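Local structure of heme-binding protein A (Haemophilus parasuis 29755, 3TPA) at residues 8-14 / 218-224; 102-106 / 119-123. The protein belongs to the family 5 solute-binding proteins of ABC importers and is related to glutathione-binding GbpA, though its own ligand is not established. The protein carries 1 engineered substitution. All coordinates share one frame; numbering follows the deposited sequence. Where two conformers were deposited one is given.

Contact 1: residues 8-14 / 218-224; sequences NTLVNCI and IERLIFS
Asn8, Leu10 and Ser224 have the most surface buried where residues 8-14 pair with residues 218-224 as neighbouring parallel strands of a mixed beta-sheet in this family 5 solute-binding protein. The local strand axes lie 20° apart, and five parallel bridges run from Thr9-Arg220 to Cys13-Ser224. Asn8 precedes the ladder, its side-chain OD1 taking the Glu219 N-H at 2.8 Å while its carbonyl O accepts the Arg220 N-H. The carboxylate of Glu219 turns off toward a salt bridge with Lys215.

Leu10 hydrogen-bonds through both its backbone groups: its N donates to Arg220 O, and its O receives a bond from Ile222 N. With CG anti to the backbone N (chi1 -174°), its side chain enters the buried face, where Leu10 CD1 meets Ile218 CD1 at 3.7 Å and Leu10 CB rests on Leu221 CD1 at 3.8 Å. Val243, from the strand on the other side of 9-14, also touches Leu10.

At the far end Ser224 repeats the pattern through its backbone. Its N donates to Asn12 O at 2.7 Å, and its O accepts from Ile14 N. On the same face as Ser224, Cys13 forms a disulfide with Cys241, tying strand 9-14 to the chain just ahead of strand 243-244.

The buried face continues with Asn12 and Phe223. The Asn12 amide stands nearly upright on the aromatic ring, the two planes 85° apart, and places ND2 over the ring centre, 3.5 Å from Phe223 CZ.

Contact 2: residues 102-106 / 119-123; sequences QRQAD and YFYFN
Gln104 lies against two aromatic rings at once, those of Tyr119 and Phe122. Its CA sits 4.0 Å from the centroid of the Tyr119 ring, almost exactly on the ring normal, in a CH-pi contact, and CG follows along the same ring to meet Tyr119 CD1 at 3.6 Å. Gln104 CB faces the Phe122 ring at 4.2 Å from its centroid. Phe122 CG is anti to its backbone N (chi1 -169°), which carries the ring across to the next residue, where Phe122 CZ presses on Ala105 CB.

Two helices meet here, the last turn of 94-105 and the first turn of 120-124, with Tyr119 as N-cap residue of the latter. A water lies between them, 2.8 Å from Gln104 OE1, and accepts from Phe122 N at the same distance; Gln104 NE2 bonds instead to Phe161 O.

The extended Arg103 chain crosses the tyrosine at about a right angle, with the guanidinium and ring planes 71° apart. Its NE, shared with Tyr111 O, reaches the ring edge and makes a weak, bent hydrogen bond to Tyr119 OH (2.9 Å). The hydroxyl is also bonded to His112 O, while Arg103 NH1 forms a salt bridge with Asp183.

The two contacts share no secondary-structure element, and their nearest atoms lie about 16 Å apart. Contact 1 joins strands distant in sequence, 204 residues apart at their closest ends; contact 2 brings together helix ends separated by a short connection that itself lies between the two strands in the chain. Contact 1 is partly buried, with exposed or partly exposed residues at the Asn8 end and on most of the Thr9 face, whereas contact 2 is largely buried, Ala105 being partly exposed. The chemistry differs accordingly. In contact 1 regular main-chain hydrogen bonds hold the strands and side chains add to them. In contact 2 aromatic faces, a water bridge and a weak arginine-tyrosine bond join the two helix ends.

Contact 1: residues 8-14 / 218-224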
loop_
_atom_site.group_PDB
_atom_site.type_symbol
_atom_site.label_atom_id
_atom_site.label_comp_id
_atom_site.label_asym_id
_atom_site.label_seq_id
_atom_site.Cartn_x
_atom_site.Cartn_y
_atom_site.Cartn_z
ATOM N N ASN A 8 -21.470 21.958 -9.663
ATOM C CA ASN A 8 -20.119 21.439 -9.519
ATOM C C ASN A 8 -20.109 19.930 -9.690
ATOM O O ASN A 8 -20.631 19.194 -8.852
ATOM C CB ASN A 8 -19.529 21.820 -8.155
ATOM C CG ASN A 8 -20.595 22.126 -7.114
ATOM O OD1 ASN A 8 -20.872 21.316 -6.227
ATOM N ND2 ASN A 8 -21.204 23.300 -7.222
ATOM N N THR A 9 -19.530 19.475 -10.793
ATOM C CA THR A 9 -19.448 18.053 -11.086
ATOM C C THR A 9 -18.025 17.657 -11.444
ATOM O O THR A 9 -17.543 18.010 -12.508
ATOM C CB THR A 9 -20.349 17.688 -12.261
ATOM O OG1 THR A 9 -21.711 17.956 -11.914
ATOM C CG2 THR A 9 -20.191 16.221 -12.617
ATOM N N LEU A 10 -17.356 16.925 -10.555
ATOM C CA LEU A 10 -16.010 16.461 -10.829
ATOM C C LEU A 10 -16.045 15.228 -11.727
ATOM O O LEU A 10 -16.767 14.271 -11.456
ATOM C CB LEU A 10 -15.279 16.143 -9.517
ATOM C CG LEU A 10 -13.798 15.775 -9.631
ATOM C CD1 LEU A 10 -13.026 16.366 -8.472
ATOM C CD2 LEU A 10 -13.613 14.276 -9.684
ATOM N N VAL A 11 -15.267 15.257 -12.807
ATOM C CA VAL A 11 -15.176 14.108 -13.704
ATOM C C VAL A 11 -13.847 13.370 -13.505
ATOM O O VAL A 11 -12.770 13.916 -13.768
ATOM C CB VAL A 11 -15.368 14.522 -15.187
ATOM C CG1 VAL A 11 -15.165 13.328 -16.114
ATOM C CG2 VAL A 11 -16.748 15.129 -15.396
ATOM N N ASN A 12 -13.934 12.130 -13.025
ATOM C CA ASN A 12 -12.755 11.302 -12.745
ATOM C C ASN A 12 -12.638 10.252 -13.835
ATOM O O ASN A 12 -13.471 9.356 -13.936
ATOM C CB ASN A 12 -12.877 10.646 -11.357
ATOM C CG ASN A 12 -11.630 9.826 -10.950
ATOM O OD1 ASN A 12 -10.531 10.018 -11.458
ATOM N ND2 ASN A 12 -11.823 8.903 -10.025
ATOM N N CYS A 13 -11.607 10.364 -14.662
ATOM C CA CYS A 13 -11.487 9.482 -15.818
ATOM C C CYS A 13 -10.540 8.359 -15.509
ATOM O O CYS A 13 -9.341 8.582 -15.339
ATOM C CB CYS A 13 -10.997 10.250 -17.047
ATOM S SG CYS A 13 -12.164 11.469 -17.631
ATOM N N ILE A 14 -11.089 7.153 -15.444
ATOM C CA ILE A 14 -10.340 5.988 -15.012
ATOM C C ILE A 14 -10.160 4.945 -16.112
ATOM O O ILE A 14 -10.994 4.812 -17.003
ATOM C CB ILE A 14 -11.006 5.347 -13.787
ATOM C CG1 ILE A 14 -12.480 5.060 -14.086
ATOM C CG2 ILE A 14 -10.882 6.273 -12.583
ATOM C CD1 ILE A 14 -13.169 4.255 -13.009
ATOM N N ILE A 218 -18.282 19.443 -3.523
ATOM C CA ILE A 218 -18.715 18.982 -4.846
ATOM C C ILE A 218 -20.023 18.190 -4.805
ATOM O O ILE A 218 -20.137 17.189 -4.094
ATOM C CB ILE A 218 -17.636 18.131 -5.534
ATOM C CG1 ILE A 218 -16.373 18.958 -5.742
ATOM C CG2 ILE A 218 -18.137 17.607 -6.873
ATOM C CD1 ILE A 218 -15.163 18.126 -6.081
ATOM N N GLU A 219 -20.998 18.620 -5.596
ATOM C CA GLU A 219 -22.319 18.003 -5.567
ATOM C C GLU A 219 -22.436 16.680 -6.318
ATOM O O GLU A 219 -23.225 15.823 -5.937
ATOM C CB GLU A 219 -23.379 18.988 -6.078
ATOM C CG GLU A 219 -23.800 20.001 -5.032
ATOM C CD GLU A 219 -24.701 19.394 -3.972
ATOM O OE1 GLU A 219 -24.765 19.951 -2.856
ATOM O OE2 GLU A 219 -25.354 18.365 -4.258
ATOM N N ARG A 220 -21.692 16.517 -7.411
ATOM C CA ARG A 220 -21.770 15.285 -8.215
ATOM C C ARG A 220 -20.397 14.813 -8.697
ATOM O O ARG A 220 -19.553 15.595 -9.153
ATOM C CB ARG A 220 -22.667 15.457 -9.454
ATOM C CG ARG A 220 -24.050 14.797 -9.388
ATOM C CD ARG A 220 -25.110 15.678 -10.060
ATOM N NE ARG A 220 -25.073 17.056 -9.580
ATOM C CZ ARG A 220 -25.543 18.110 -10.226
ATOM N NH1 ARG A 220 -25.447 19.296 -9.656
ATOM N NH2 ARG A 220 -26.113 17.994 -11.428
ATOM N N LEU A 221 -20.217 13.507 -8.619
ATOM C CA LEU A 221 -18.974 12.860 -8.959
ATOM C C LEU A 221 -19.269 11.882 -10.088
ATOM O O LEU A 221 -20.147 11.024 -9.959
ATOM C CB LEU A 221 -18.468 12.092 -7.738
ATOM C CG LEU A 221 -17.066 12.274 -7.172
ATOM C CD1 LEU A 221 -16.712 13.742 -6.942
ATOM C CD2 LEU A 221 -16.972 11.470 -5.859
ATOM N N ILE A 222 -18.553 12.010 -11.202
ATOM C CA ILE A 222 -18.662 11.020 -12.264
ATOM C C ILE A 222 -17.332 10.318 -12.486
ATOM O O ILE A 222 -16.342 10.960 -12.832
ATOM C CB ILE A 222 -19.119 11.638 -13.597
ATOM C CG1 ILE A 222 -20.433 12.394 -13.413
ATOM C CG2 ILE A 222 -19.276 10.558 -14.653
ATOM C CD1 ILE A 222 -20.866 13.172 -14.639
ATOM N N PHE A 223 -17.313 9.001 -12.285
ATOM C CA PHE A 223 -16.172 8.186 -12.688
ATOM C C PHE A 223 -16.408 7.673 -14.115
ATOM O O PHE A 223 -17.215 6.765 -14.320
ATOM C CB PHE A 223 -15.991 6.986 -11.761
ATOM C CG PHE A 223 -15.425 7.321 -10.388
ATOM C CD1 PHE A 223 -14.738 6.360 -9.670
ATOM C CD2 PHE A 223 -15.601 8.574 -9.825
ATOM C CE1 PHE A 223 -14.218 6.646 -8.402
ATOM C CE2 PHE A 223 -15.094 8.869 -8.567
ATOM C CZ PHE A 223 -14.399 7.900 -7.855
ATOM N N SER A 224 -15.705 8.251 -15.089
ATOM C CA SER A 224 -15.883 7.870 -16.487
ATOM C C SER A 224 -14.791 6.920 -16.968
ATOM O O SER A 224 -13.617 7.275 -17.000
ATOM C CB SER A 224 -15.917 9.110 -17.380
ATOM O OG SER A 224 -15.891 8.748 -18.753
#

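Contact 2: residues 102-106 / 119-123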
loop_
_atom_site.group_PDB
_atom_site.type_symbol
_atom_site.label_atom_id
_atom_site.label_comp_id
_atom_site.label_asym_id
_atom_site.label_seq_id
_atom_site.Cartn_x
_atom_site.Cartn_y
_atom_site.Cartn_z
ATOM N N GLN A 102 -16.648 -9.019 11.873
ATOM C CA GLN A 102 -16.938 -10.438 12.042
ATOM C C GLN A 102 -17.307 -11.155 10.738
ATOM O O GLN A 102 -17.035 -12.335 10.594
ATOM C CB GLN A 102 -17.989 -10.659 13.147
ATOM C CG GLN A 102 -17.447 -10.397 14.580
ATOM C CD GLN A 102 -16.200 -11.180 14.877
ATOM O OE1 GLN A 102 -15.134 -10.611 15.096
ATOM N NE2 GLN A 102 -16.320 -12.497 14.889
ATOM N N ARG A 103 -17.906 -10.446 9.786
ATOM C CA ARG A 103 -18.182 -11.040 8.481
ATOM C C ARG A 103 -16.884 -11.663 7.979
ATOM O O ARG A 103 -16.868 -12.759 7.406
ATOM C CB ARG A 103 -18.665 -9.991 7.478
ATOM C CG ARG A 103 -18.884 -10.560 6.085
ATOM C CD ARG A 103 -19.057 -9.485 5.016
ATOM N NE ARG A 103 -19.308 -10.114 3.722
ATOM C CZ ARG A 103 -19.695 -9.478 2.629
ATOM N NH1 ARG A 103 -19.888 -8.163 2.641
ATOM N NH2 ARG A 103 -19.898 -10.171 1.521
ATOM N N GLN A 104 -15.794 -10.961 8.261
ATOM C CA GLN A 104 -14.478 -11.338 7.800
ATOM C C GLN A 104 -13.816 -12.397 8.672
ATOM O O GLN A 104 -13.307 -13.377 8.157
ATOM C CB GLN A 104 -13.586 -10.092 7.699
ATOM C CG GLN A 104 -14.255 -8.969 6.864
ATOM C CD GLN A 104 -13.300 -7.873 6.470
ATOM O OE1 GLN A 104 -12.207 -8.130 5.973
ATOM N NE2 GLN A 104 -13.713 -6.634 6.681
ATOM N N ALA A 105 -13.833 -12.199 9.988
ATOM C CA ALA A 105 -13.045 -13.036 10.906
ATOM C C ALA A 105 -13.687 -14.368 11.279
ATOM O O ALA A 105 -12.997 -15.312 11.657
ATOM C CB ALA A 105 -12.731 -12.269 12.180
ATOM N N ASP A 106 -15.006 -14.417 11.213
ATOM C CA ASP A 106 -15.766 -15.578 11.640
ATOM C C ASP A 106 -16.220 -16.344 10.420
ATOM O O ASP A 106 -17.117 -15.899 9.717
ATOM C CB ASP A 106 -16.978 -15.106 12.453
ATOM C CG ASP A 106 -17.893 -16.245 12.883
ATOM O OD1 ASP A 106 -17.584 -17.417 12.577
ATOM O OD2 ASP A 106 -18.932 -15.957 13.533
ATOM N N TYR A 119 -11.517 -12.489 1.733
ATOM C CA TYR A 119 -11.096 -11.364 2.555
ATOM C C TYR A 119 -9.602 -11.159 2.431
ATOM O O TYR A 119 -8.836 -11.362 3.377
ATOM C CB TYR A 119 -11.608 -11.549 3.987
ATOM C CG TYR A 119 -13.103 -11.738 3.922
ATOM C CD1 TYR A 119 -13.945 -10.644 3.745
ATOM C CD2 TYR A 119 -13.677 -13.013 3.974
ATOM C CE1 TYR A 119 -15.324 -10.799 3.635
ATOM C CE2 TYR A 119 -15.056 -13.178 3.857
ATOM C CZ TYR A 119 -15.873 -12.063 3.693
ATOM O OH TYR A 119 -17.240 -12.203 3.582
ATOM N N PHE A 120 -9.214 -10.754 1.223
ATOM C CA PHE A 120 -7.822 -10.609 0.854
ATOM C C PHE A 120 -7.046 -9.779 1.860
ATOM O O PHE A 120 -5.946 -10.126 2.225
ATOM C CB PHE A 120 -7.684 -9.928 -0.515
ATOM C CG PHE A 120 -8.199 -10.740 -1.658
ATOM C CD1 PHE A 120 -7.503 -11.856 -2.099
ATOM C CD2 PHE A 120 -9.373 -10.379 -2.304
ATOM C CE1 PHE A 120 -7.980 -12.607 -3.154
ATOM C CE2 PHE A 120 -9.847 -11.118 -3.363
ATOM C CZ PHE A 120 -9.150 -12.235 -3.789
ATOM N N TYR A 121 -7.598 -8.645 2.263
ATOM C CA TYR A 121 -6.838 -7.729 3.100
ATOM C C TYR A 121 -6.815 -8.207 4.550
ATOM O O TYR A 121 -5.786 -8.138 5.226
ATOM C CB TYR A 121 -7.359 -6.292 2.961
ATOM C CG TYR A 121 -6.628 -5.490 1.904
ATOM C CD1 TYR A 121 -7.062 -5.473 0.592
ATOM C CD2 TYR A 121 -5.502 -4.753 2.225
ATOM C CE1 TYR A 121 -6.393 -4.747 -0.369
ATOM C CE2 TYR A 121 -4.820 -4.020 1.262
ATOM C CZ TYR A 121 -5.274 -4.024 -0.034
ATOM O OH TYR A 121 -4.599 -3.298 -0.999
ATOM N N PHE A 122 -7.944 -8.717 5.032
ATOM C CA PHE A 122 -7.967 -9.288 6.376
ATOM C C PHE A 122 -6.778 -10.247 6.561
ATOM O O PHE A 122 -6.081 -10.211 7.581
ATOM C CB PHE A 122 -9.297 -10.010 6.609
ATOM C CG PHE A 122 -9.536 -10.408 8.044
ATOM C CD1 PHE A 122 -10.070 -9.502 8.954
ATOM C CD2 PHE A 122 -9.252 -11.688 8.477
ATOM C CE1 PHE A 122 -10.298 -9.873 10.278
ATOM C CE2 PHE A 122 -9.478 -12.066 9.815
ATOM C CZ PHE A 122 -9.999 -11.158 10.706
ATOM N N ASN A 123 -6.544 -11.092 5.554
ATOM C CA ASN A 123 -5.450 -12.068 5.593
ATOM C C ASN A 123 -4.075 -11.457 5.321
ATOM O O ASN A 123 -3.095 -11.794 5.982
ATOM C CB ASN A 123 -5.720 -13.221 4.612
ATOM C CG ASN A 123 -6.822 -14.136 5.103
ATOM O OD1 ASN A 123 -6.607 -14.971 5.980
ATOM N ND2 ASN A 123 -8.016 -13.964 4.559
HETATM O O HOH W 1 -10.457 -8.368 3.764
#